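Local coordinates for protein chaperone CupB2 (Pseudomonas aeruginosa, PDB 3Q48) that probably acts as a periplasmic folding chaperone of the pilus-assembly family, looking after fimbrial subunits before they are built into fibres, at residues Q77-A85 with V96-L106; E224-V232 with R239-G247. One frame throughout, in Å; residues are numbered along the deposited sequence.

Contact 1: Q77-A85 with V96-L106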
loop_
_atom_site.group_PDB
_atom_site.type_symbol
_atom_site.label_atom_id
_atom_site.label_comp_id
_atom_site.label_asym_id
_atom_site.label_seq_id
_atom_site.Cartn_x
_atom_site.Cartn_y
_atom_site.Cartn_z
ATOM N N GLN A 77 -7.336 5.198 17.922
ATOM C CA GLN A 77 -8.735 5.363 17.560
ATOM C C GLN A 77 -8.903 5.495 16.046
ATOM O O GLN A 77 -9.569 6.407 15.580
ATOM C CB GLN A 77 -9.339 6.568 18.293
ATOM C CG GLN A 77 -9.364 6.433 19.841
ATOM C CD GLN A 77 -10.773 6.202 20.419
ATOM O OE1 GLN A 77 -11.067 5.145 21.004
ATOM N NE2 GLN A 77 -11.643 7.206 20.268
ATOM N N VAL A 78 -8.279 4.601 15.278
ATOM C CA VAL A 78 -8.489 4.567 13.844
ATOM C C VAL A 78 -9.917 4.109 13.590
ATOM O O VAL A 78 -10.437 3.269 14.349
ATOM C CB VAL A 78 -7.503 3.644 13.119
ATOM C CG1 VAL A 78 -6.074 4.028 13.470
ATOM C CG2 VAL A 78 -7.799 2.183 13.412
ATOM N N PRO A 79 -10.557 4.652 12.529
ATOM C CA PRO A 79 -11.954 4.360 12.249
ATOM C C PRO A 79 -12.191 3.013 11.574
ATOM O O PRO A 79 -13.150 2.859 10.846
ATOM C CB PRO A 79 -12.346 5.481 11.290
ATOM C CG PRO A 79 -11.136 5.724 10.525
ATOM C CD PRO A 79 -9.967 5.466 11.457
ATOM N N PHE A 80 -11.323 2.046 11.811
ATOM C CA PHE A 80 -11.557 0.708 11.288
ATOM C C PHE A 80 -11.522 -0.332 12.410
ATOM O O PHE A 80 -10.808 -0.161 13.384
ATOM C CB PHE A 80 -10.571 0.380 10.165
ATOM C CG PHE A 80 -10.611 1.348 9.031
ATOM C CD1 PHE A 80 -11.567 1.223 8.050
ATOM C CD2 PHE A 80 -9.691 2.396 8.962
ATOM C CE1 PHE A 80 -11.633 2.096 7.011
ATOM C CE2 PHE A 80 -9.735 3.327 7.917
ATOM C CZ PHE A 80 -10.719 3.174 6.936
ATOM N N SER A 81 -12.339 -1.370 12.292
ATOM C CA SER A 81 -12.224 -2.535 13.134
ATOM C C SER A 81 -11.955 -3.767 12.244
ATOM O O SER A 81 -12.286 -3.768 11.081
ATOM C CB SER A 81 -13.498 -2.707 13.947
ATOM O OG SER A 81 -14.560 -3.102 13.083
ATOM N N VAL A 82 -11.321 -4.797 12.792
ATOM C CA VAL A 82 -11.132 -6.048 12.081
ATOM C C VAL A 82 -11.730 -7.152 12.912
ATOM O O VAL A 82 -11.338 -7.377 14.053
ATOM C CB VAL A 82 -9.664 -6.379 11.782
ATOM C CG1 VAL A 82 -9.574 -7.523 10.711
ATOM C CG2 VAL A 82 -8.981 -5.177 11.244
ATOM N N THR A 83 -12.688 -7.842 12.308
ATOM C CA THR A 83 -13.419 -8.925 12.923
ATOM C C THR A 83 -13.122 -10.173 12.115
ATOM O O THR A 83 -13.184 -10.122 10.896
ATOM C CB THR A 83 -14.927 -8.604 12.820
ATOM O OG1 THR A 83 -15.125 -7.278 13.304
ATOM C CG2 THR A 83 -15.788 -9.567 13.642
ATOM N N PRO A 84 -12.771 -11.287 12.782
ATOM C CA PRO A 84 -12.448 -11.319 14.223
ATOM C C PRO A 84 -10.971 -10.905 14.435
ATOM O O PRO A 84 -10.147 -11.050 13.520
ATOM C CB PRO A 84 -12.705 -12.784 14.614
ATOM C CG PRO A 84 -12.586 -13.565 13.340
ATOM C CD PRO A 84 -12.865 -12.646 12.189
ATOM N N ALA A 85 -10.648 -10.371 15.607
ATOM C CA ALA A 85 -9.310 -9.789 15.823
ATOM C C ALA A 85 -8.240 -10.881 15.921
ATOM O O ALA A 85 -7.084 -10.632 15.633
ATOM C CB ALA A 85 -9.286 -8.888 17.066
ATOM N N VAL A 96 -11.380 -15.704 6.884
ATOM C CA VAL A 96 -11.873 -14.524 6.246
ATOM C C VAL A 96 -11.888 -13.451 7.316
ATOM O O VAL A 96 -12.500 -13.638 8.394
ATOM C CB VAL A 96 -13.330 -14.727 5.776
ATOM C CG1 VAL A 96 -13.871 -13.408 5.147
ATOM C CG2 VAL A 96 -13.462 -15.935 4.802
ATOM N N LEU A 97 -11.233 -12.328 7.035
ATOM C CA LEU A 97 -11.246 -11.224 7.990
ATOM C C LEU A 97 -12.147 -10.184 7.414
ATOM O O LEU A 97 -12.206 -10.022 6.196
ATOM C CB LEU A 97 -9.868 -10.597 8.192
ATOM C CG LEU A 97 -8.674 -11.476 8.516
ATOM C CD1 LEU A 97 -7.480 -10.583 8.443
ATOM C CD2 LEU A 97 -8.769 -12.186 9.908
ATOM N N ARG A 98 -12.820 -9.458 8.296
ATOM C CA ARG A 98 -13.796 -8.500 7.894
ATOM C C ARG A 98 -13.374 -7.155 8.407
ATOM O O ARG A 98 -13.220 -6.967 9.602
ATOM C CB ARG A 98 -15.155 -8.925 8.444
ATOM C CG ARG A 98 -16.286 -8.219 7.846
ATOM C CD ARG A 98 -17.551 -8.689 8.457
ATOM N NE ARG A 98 -17.983 -9.904 7.778
ATOM C CZ ARG A 98 -18.389 -9.957 6.502
ATOM N NH1 ARG A 98 -18.414 -8.866 5.738
ATOM N NH2 ARG A 98 -18.760 -11.115 5.977
ATOM N N ILE A 99 -13.168 -6.220 7.478
ATOM C CA ILE A 99 -12.827 -4.806 7.801
ATOM C C ILE A 99 -14.016 -3.845 7.668
ATOM O O ILE A 99 -14.549 -3.680 6.577
ATOM C CB ILE A 99 -11.680 -4.331 6.943
ATOM C CG1 ILE A 99 -10.507 -5.325 7.087
ATOM C CG2 ILE A 99 -11.294 -2.887 7.353
ATOM C CD1 ILE A 99 -9.385 -5.128 6.067
ATOM N N ALA A 100 -14.433 -3.243 8.787
ATOM C CA ALA A 100 -15.581 -2.272 8.848
ATOM C C ALA A 100 -15.158 -0.842 9.131
ATOM O O ALA A 100 -14.359 -0.613 10.013
ATOM C CB ALA A 100 -16.621 -2.700 9.890
ATOM N N TYR A 101 -15.715 0.107 8.377
ATOM C CA TYR A 101 -15.447 1.528 8.562
ATOM C C TYR A 101 -16.438 2.162 9.506
ATOM O O TYR A 101 -17.635 2.042 9.279
ATOM C CB TYR A 101 -15.569 2.230 7.213
ATOM C CG TYR A 101 -15.396 3.741 7.226
ATOM C CD1 TYR A 101 -14.363 4.356 7.961
ATOM C CD2 TYR A 101 -16.242 4.557 6.475
ATOM C CE1 TYR A 101 -14.219 5.758 7.955
ATOM C CE2 TYR A 101 -16.099 5.927 6.450
ATOM C CZ TYR A 101 -15.104 6.534 7.188
ATOM O OH TYR A 101 -14.968 7.910 7.145
ATOM N N LEU A 102 -15.970 2.848 10.544
ATOM C CA LEU A 102 -16.886 3.705 11.340
ATOM C C LEU A 102 -16.906 5.161 10.843
ATOM O O LEU A 102 -15.985 5.942 11.154
ATOM C CB LEU A 102 -16.567 3.698 12.838
ATOM C CG LEU A 102 -17.428 4.720 13.616
ATOM C CD1 LEU A 102 -18.905 4.251 13.741
ATOM C CD2 LEU A 102 -16.842 5.127 15.023
ATOM N N LYS A 103 -17.947 5.520 10.085
ATOM C CA LYS A 103 -18.076 6.874 9.536
ATOM C C LYS A 103 -17.386 7.930 10.430
ATOM O O LYS A 103 -17.889 8.308 11.495
ATOM C CB LYS A 103 -19.553 7.206 9.312
ATOM C CG LYS A 103 -19.820 8.649 8.845
ATOM C CD LYS A 103 -19.894 8.801 7.307
ATOM C CE LYS A 103 -20.174 10.264 6.905
ATOM N NZ LYS A 103 -19.127 11.203 7.461
ATOM N N ALA A 104 -16.205 8.353 10.004
ATOM C CA ALA A 104 -15.424 9.341 10.738
ATOM C C ALA A 104 -14.818 10.359 9.757
ATOM O O ALA A 104 -14.565 10.024 8.614
ATOM C CB ALA A 104 -14.324 8.648 11.567
ATOM N N PRO A 105 -14.599 11.606 10.199
ATOM C CA PRO A 105 -13.985 12.664 9.348
ATOM C C PRO A 105 -12.592 12.335 8.790
ATOM O O PRO A 105 -11.593 12.366 9.534
ATOM C CB PRO A 105 -13.910 13.891 10.281
ATOM C CG PRO A 105 -14.252 13.362 11.676
ATOM C CD PRO A 105 -15.123 12.157 11.461
ATOM N N LEU A 106 -12.546 11.998 7.497
ATOM C CA LEU A 106 -11.309 11.747 6.749
ATOM C C LEU A 106 -11.313 12.620 5.489
ATOM O O LEU A 106 -12.395 12.945 4.983
ATOM C CB LEU A 106 -11.239 10.280 6.339
ATOM C CG LEU A 106 -10.978 9.195 7.387
ATOM C CD1 LEU A 106 -11.328 7.878 6.744
ATOM C CD2 LEU A 106 -9.509 9.221 7.901
HETATM O O HOH W 1 -14.549 -5.596 11.351
#
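Pro79 and Phe80 meet Tyr101 at one end of an antiparallel pairing. The carbonyl O of Pro79 lies at the edge of the Tyr101 ring, near its plane, and Pro79 CB approaches Tyr101 CE1 to 3.8 Å, while Phe80 CE1 comes to 3.7 Å from Tyr101 CD1. The two rings cross obliquely, their planes 33° apart. Tyr101 OH donates to Ala104 O at 2.6 Å, in the carbonyl plane on a lone pair, and so pins the ring to the loop after its strand. Pro79 CB also touches Ala104 CB at 3.7 Å, in that loop. On the face of the sheet that carries Phe80 and Tyr101, Val82 sets CG1 against Leu97 CB at 4.0 Å and beside Ile99 CG1; CG1 gets there by standing opposite the backbone N (chi1 -165°). Five backbone hydrogen bonds carry the register, from Leu102 N to Pro79 O through the mutual pairs Ser81–Ala100 and Thr83–Arg98. This is the hairpin of strands 80-89 and 93-101 in the immunoglobulin-like N-terminal domain of a PapD-type chaperone. Ser81, Thr83, Arg98 and Ala100 line the opposite, outward face. There one water, 2.6 Å from Thr83 OG1, is hydrogen-bonded to it and to Ser81 OG, and donates to Arg98 O. That carbonyl thus takes both the water and Thr83 N, the latter in a nearly straight bond (173° at the hydrogen). The Arg98 guanidinium is engaged outside the contact, NH1 forming a salt bridge with Glu45. The side chains of Phe80, Val82, Ile99 and Tyr101 face inward, where Phe114 meets Phe80 edge-to-face and Phe39 touches Ile99 and Tyr101.

Contact 2: E224-V232 with R239-G247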
loop_
_atom_site.group_PDB
_atom_site.type_symbol
_atom_site.label_atom_id
_atom_site.label_comp_id
_atom_site.label_asym_id
_atom_site.label_seq_id
_atom_site.Cartn_x
_atom_site.Cartn_y
_atom_site.Cartn_z
ATOM N N GLU A 224 21.931 12.676 -17.109
ATOM C CA GLU A 224 22.418 13.532 -18.222
ATOM C C GLU A 224 21.290 13.633 -19.246
ATOM O O GLU A 224 20.404 14.486 -19.112
ATOM C CB GLU A 224 23.718 12.983 -18.882
ATOM N N ALA A 225 21.333 12.753 -20.252
ATOM C CA ALA A 225 20.259 12.600 -21.234
ATOM C C ALA A 225 19.213 11.602 -20.674
ATOM O O ALA A 225 18.454 10.956 -21.418
ATOM C CB ALA A 225 20.847 12.118 -22.582
ATOM N N ALA A 226 19.187 11.502 -19.344
ATOM C CA ALA A 226 18.377 10.523 -18.609
ATOM C C ALA A 226 16.876 10.583 -18.865
ATOM O O ALA A 226 16.270 11.643 -19.110
ATOM C CB ALA A 226 18.663 10.607 -17.126
ATOM N N SER A 227 16.297 9.397 -18.844
ATOM C CA SER A 227 14.874 9.183 -18.894
ATOM C C SER A 227 14.592 8.507 -17.566
ATOM O O SER A 227 15.494 7.934 -16.968
ATOM C CB SER A 227 14.607 8.217 -20.030
ATOM O OG SER A 227 13.221 8.001 -20.181
ATOM N N VAL A 228 13.372 8.551 -17.067
ATOM C CA VAL A 228 13.059 7.745 -15.893
ATOM C C VAL A 228 12.124 6.583 -16.278
ATOM O O VAL A 228 11.171 6.794 -17.030
ATOM C CB VAL A 228 12.493 8.611 -14.688
ATOM C CG1 VAL A 228 11.138 9.230 -15.009
ATOM C CG2 VAL A 228 12.346 7.754 -13.442
ATOM N N ARG A 229 12.355 5.378 -15.747
ATOM C CA ARG A 229 11.424 4.249 -16.001
ATOM C C ARG A 229 10.932 3.755 -14.680
ATOM O O ARG A 229 11.742 3.459 -13.777
ATOM C CB ARG A 229 12.129 3.100 -16.715
ATOM C CG ARG A 229 11.307 1.808 -16.838
ATOM C CD ARG A 229 11.992 0.827 -17.814
ATOM N NE ARG A 229 12.030 1.363 -19.167
ATOM C CZ ARG A 229 12.556 0.752 -20.226
ATOM N NH1 ARG A 229 13.111 -0.452 -20.110
ATOM N NH2 ARG A 229 12.537 1.369 -21.413
ATOM N N TYR A 230 9.612 3.664 -14.532
ATOM C CA TYR A 230 9.105 3.274 -13.262
ATOM C C TYR A 230 7.914 2.341 -13.340
ATOM O O TYR A 230 7.111 2.418 -14.290
ATOM C CB TYR A 230 8.796 4.521 -12.421
ATOM C CG TYR A 230 7.809 5.519 -13.009
ATOM C CD1 TYR A 230 6.452 5.379 -12.779
ATOM C CD2 TYR A 230 8.243 6.618 -13.784
ATOM C CE1 TYR A 230 5.521 6.314 -13.289
ATOM C CE2 TYR A 230 7.326 7.547 -14.322
ATOM C CZ TYR A 230 5.961 7.380 -14.058
ATOM O OH TYR A 230 5.003 8.250 -14.548
ATOM N N GLU A 231 7.780 1.470 -12.330
ATOM C CA GLU A 231 6.720 0.491 -12.299
ATOM C C GLU A 231 5.904 0.741 -11.082
ATOM O O GLU A 231 6.457 0.889 -9.989
ATOM C CB GLU A 231 7.261 -0.939 -12.199
ATOM C CG GLU A 231 8.047 -1.396 -13.415
ATOM C CD GLU A 231 8.424 -2.884 -13.410
ATOM O OE1 GLU A 231 7.922 -3.658 -12.562
ATOM O OE2 GLU A 231 9.223 -3.292 -14.271
ATOM N N VAL A 232 4.584 0.713 -11.236
ATOM C CA VAL A 232 3.739 0.990 -10.142
ATOM C C VAL A 232 2.800 -0.162 -9.864
ATOM O O VAL A 232 2.418 -0.853 -10.778
ATOM C CB VAL A 232 2.967 2.295 -10.418
ATOM C CG1 VAL A 232 3.983 3.470 -10.566
ATOM C CG2 VAL A 232 2.188 2.164 -11.641
ATOM N N ARG A 239 1.276 -4.814 -11.955
ATOM C CA ARG A 239 2.242 -3.749 -12.143
ATOM C C ARG A 239 2.071 -3.185 -13.532
ATOM O O ARG A 239 1.744 -3.897 -14.454
ATOM C CB ARG A 239 3.679 -4.265 -11.873
ATOM C CG ARG A 239 3.926 -4.655 -10.434
ATOM C CD ARG A 239 5.345 -4.926 -10.145
ATOM N NE ARG A 239 5.681 -6.245 -10.660
ATOM C CZ ARG A 239 6.781 -6.514 -11.341
ATOM N NH1 ARG A 239 7.665 -5.560 -11.571
ATOM N NH2 ARG A 239 6.989 -7.727 -11.799
ATOM N N ASN A 240 2.279 -1.886 -13.665
ATOM C CA ASN A 240 2.252 -1.200 -14.917
ATOM C C ASN A 240 3.541 -0.392 -14.985
ATOM O O ASN A 240 4.065 -0.013 -13.942
ATOM C CB ASN A 240 1.051 -0.278 -14.932
ATOM C CG ASN A 240 -0.240 -1.046 -14.902
ATOM O OD1 ASN A 240 -0.720 -1.455 -15.945
ATOM N ND2 ASN A 240 -0.786 -1.289 -13.708
ATOM N N THR A 241 4.042 -0.114 -16.197
ATOM C CA THR A 241 5.275 0.638 -16.343
ATOM C C THR A 241 5.159 1.918 -17.193
ATOM O O THR A 241 4.326 2.029 -18.070
ATOM C CB THR A 241 6.447 -0.294 -16.859
ATOM O OG1 THR A 241 7.654 0.478 -17.034
ATOM C CG2 THR A 241 6.068 -0.945 -18.115
ATOM N N HIS A 242 6.048 2.870 -16.945
ATOM C CA HIS A 242 5.996 4.161 -17.589
ATOM C C HIS A 242 7.414 4.634 -17.771
ATOM O O HIS A 242 8.272 4.391 -16.898
ATOM C CB HIS A 242 5.205 5.145 -16.690
ATOM C CG HIS A 242 3.833 4.641 -16.340
ATOM N ND1 HIS A 242 2.779 4.676 -17.231
ATOM C CD2 HIS A 242 3.368 4.007 -15.233
ATOM C CE1 HIS A 242 1.715 4.119 -16.677
ATOM N NE2 HIS A 242 2.050 3.696 -15.470
ATOM N N ASP A 243 7.662 5.282 -18.920
ATOM C CA ASP A 243 8.880 6.050 -19.163
ATOM C C ASP A 243 8.563 7.558 -19.194
ATOM O O ASP A 243 7.551 7.977 -19.737
ATOM C CB ASP A 243 9.502 5.620 -20.494
ATOM C CG ASP A 243 10.197 4.233 -20.435
ATOM O OD1 ASP A 243 10.176 3.542 -19.373
ATOM O OD2 ASP A 243 10.759 3.821 -21.497
ATOM N N ARG A 244 9.420 8.391 -18.618
ATOM C CA ARG A 244 9.272 9.841 -18.766
ATOM C C ARG A 244 10.626 10.491 -18.875
ATOM O O ARG A 244 11.598 9.919 -18.425
ATOM C CB ARG A 244 8.546 10.435 -17.566
ATOM C CG ARG A 244 7.079 10.040 -17.431
ATOM C CD ARG A 244 6.255 10.526 -18.602
ATOM N NE ARG A 244 4.841 10.245 -18.386
ATOM C CZ ARG A 244 4.196 9.166 -18.831
ATOM N NH1 ARG A 244 4.829 8.215 -19.525
ATOM N NH2 ARG A 244 2.906 9.043 -18.592
ATOM N N ALA A 245 10.695 11.679 -19.474
ATOM C CA ALA A 245 11.900 12.503 -19.453
ATOM C C ALA A 245 12.001 13.222 -18.104
ATOM O O ALA A 245 10.973 13.490 -17.461
ATOM C CB ALA A 245 11.854 13.507 -20.574
ATOM N N LEU A 246 13.234 13.537 -17.691
ATOM C CA LEU A 246 13.494 14.414 -16.524
ATOM C C LEU A 246 13.537 15.890 -16.876
ATOM O O LEU A 246 14.305 16.300 -17.757
ATOM C CB LEU A 246 14.843 14.110 -15.850
ATOM C CG LEU A 246 15.218 12.823 -15.092
ATOM C CD1 LEU A 246 14.545 12.706 -13.700
ATOM C CD2 LEU A 246 14.978 11.588 -15.965
ATOM N N GLY A 247 12.749 16.693 -16.152
ATOM C CA GLY A 247 12.870 18.152 -16.190
ATOM C C GLY A 247 14.276 18.557 -15.751
ATOM O O GLY A 247 14.940 17.820 -14.987
#
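Arg244 O receives Val228 N at 2.6 Å, the N-H pointing almost straight at it (169°), and Ser227 OG also approaches Arg244 O to 3.1 Å. Arg244 N returns a bond to Val228 O, and the same reciprocal pairing joins Tyr230 with His242 and Val232 with Asn240. On the face shared with Ser227 and Glu231, the Arg229 and Asp243 side chains run alongside each other from neighbouring strands. The guanidinium grips the carboxylate side-on, NE to OD1 at 2.9 Å and NH2 to OD2 at 3.0 Å, each oxygen using its syn lone pair; the two bonds hold guanidinium and carboxylate nearly coplanar, their planes 6° apart. A bend at chi3 (-64°) brings the Arg229 nitrogens alongside the acid. These strands, 227-233 and 239-245, form a beta hairpin in the second immunoglobulin-like domain of the chaperone, with 239-245 at the edge of its four-stranded sheet. On the face of Val228, Tyr230, His242 and Arg244, turned toward strand 160-163, His242 CB sits over one face of the Tyr230 ring, 3.8 Å from its centroid, while the imidazole is inclined to the phenol ring. Arg244 CG touches the edge of that same ring, with CG 4.0 Å from Tyr230 OH. Leu246 CD2 closes the far end, 4.0 Å from Ala226 CB and packed beside Val228. In the next shell Trp161 meets the Tyr230 ring and touches Val228 and Arg244. Tyr230 OH is hydrogen-bonded to Ala156 O, and Arg244 NH2 to Gly157 O, so the segment leading into strand 160-163 is tied to this face; Arg244 NH1 turns back to Asp243 O at 2.7 Å.

From the N terminus the chain lays down strands 36-40, 45-52 and 58-65 before contact 1 closes a short loop within the PapD-like N-terminal domain: 77-85 holds the start of strand 80-89, and the chain turns back along 96-106. Strands 112-121 and 136-145 then complete the same sheet before the chain crosses to the second domain. There contact 2 closes another short loop, between 224-232 and 239-247, at the C-terminal end of the model. The two loops are in series, neither nested nor crossed. Their centres are about 37 Å apart on opposite sides of the chain's centre, and their nearest atoms about 21 Å apart, one hairpin in each immunoglobulin-like domain.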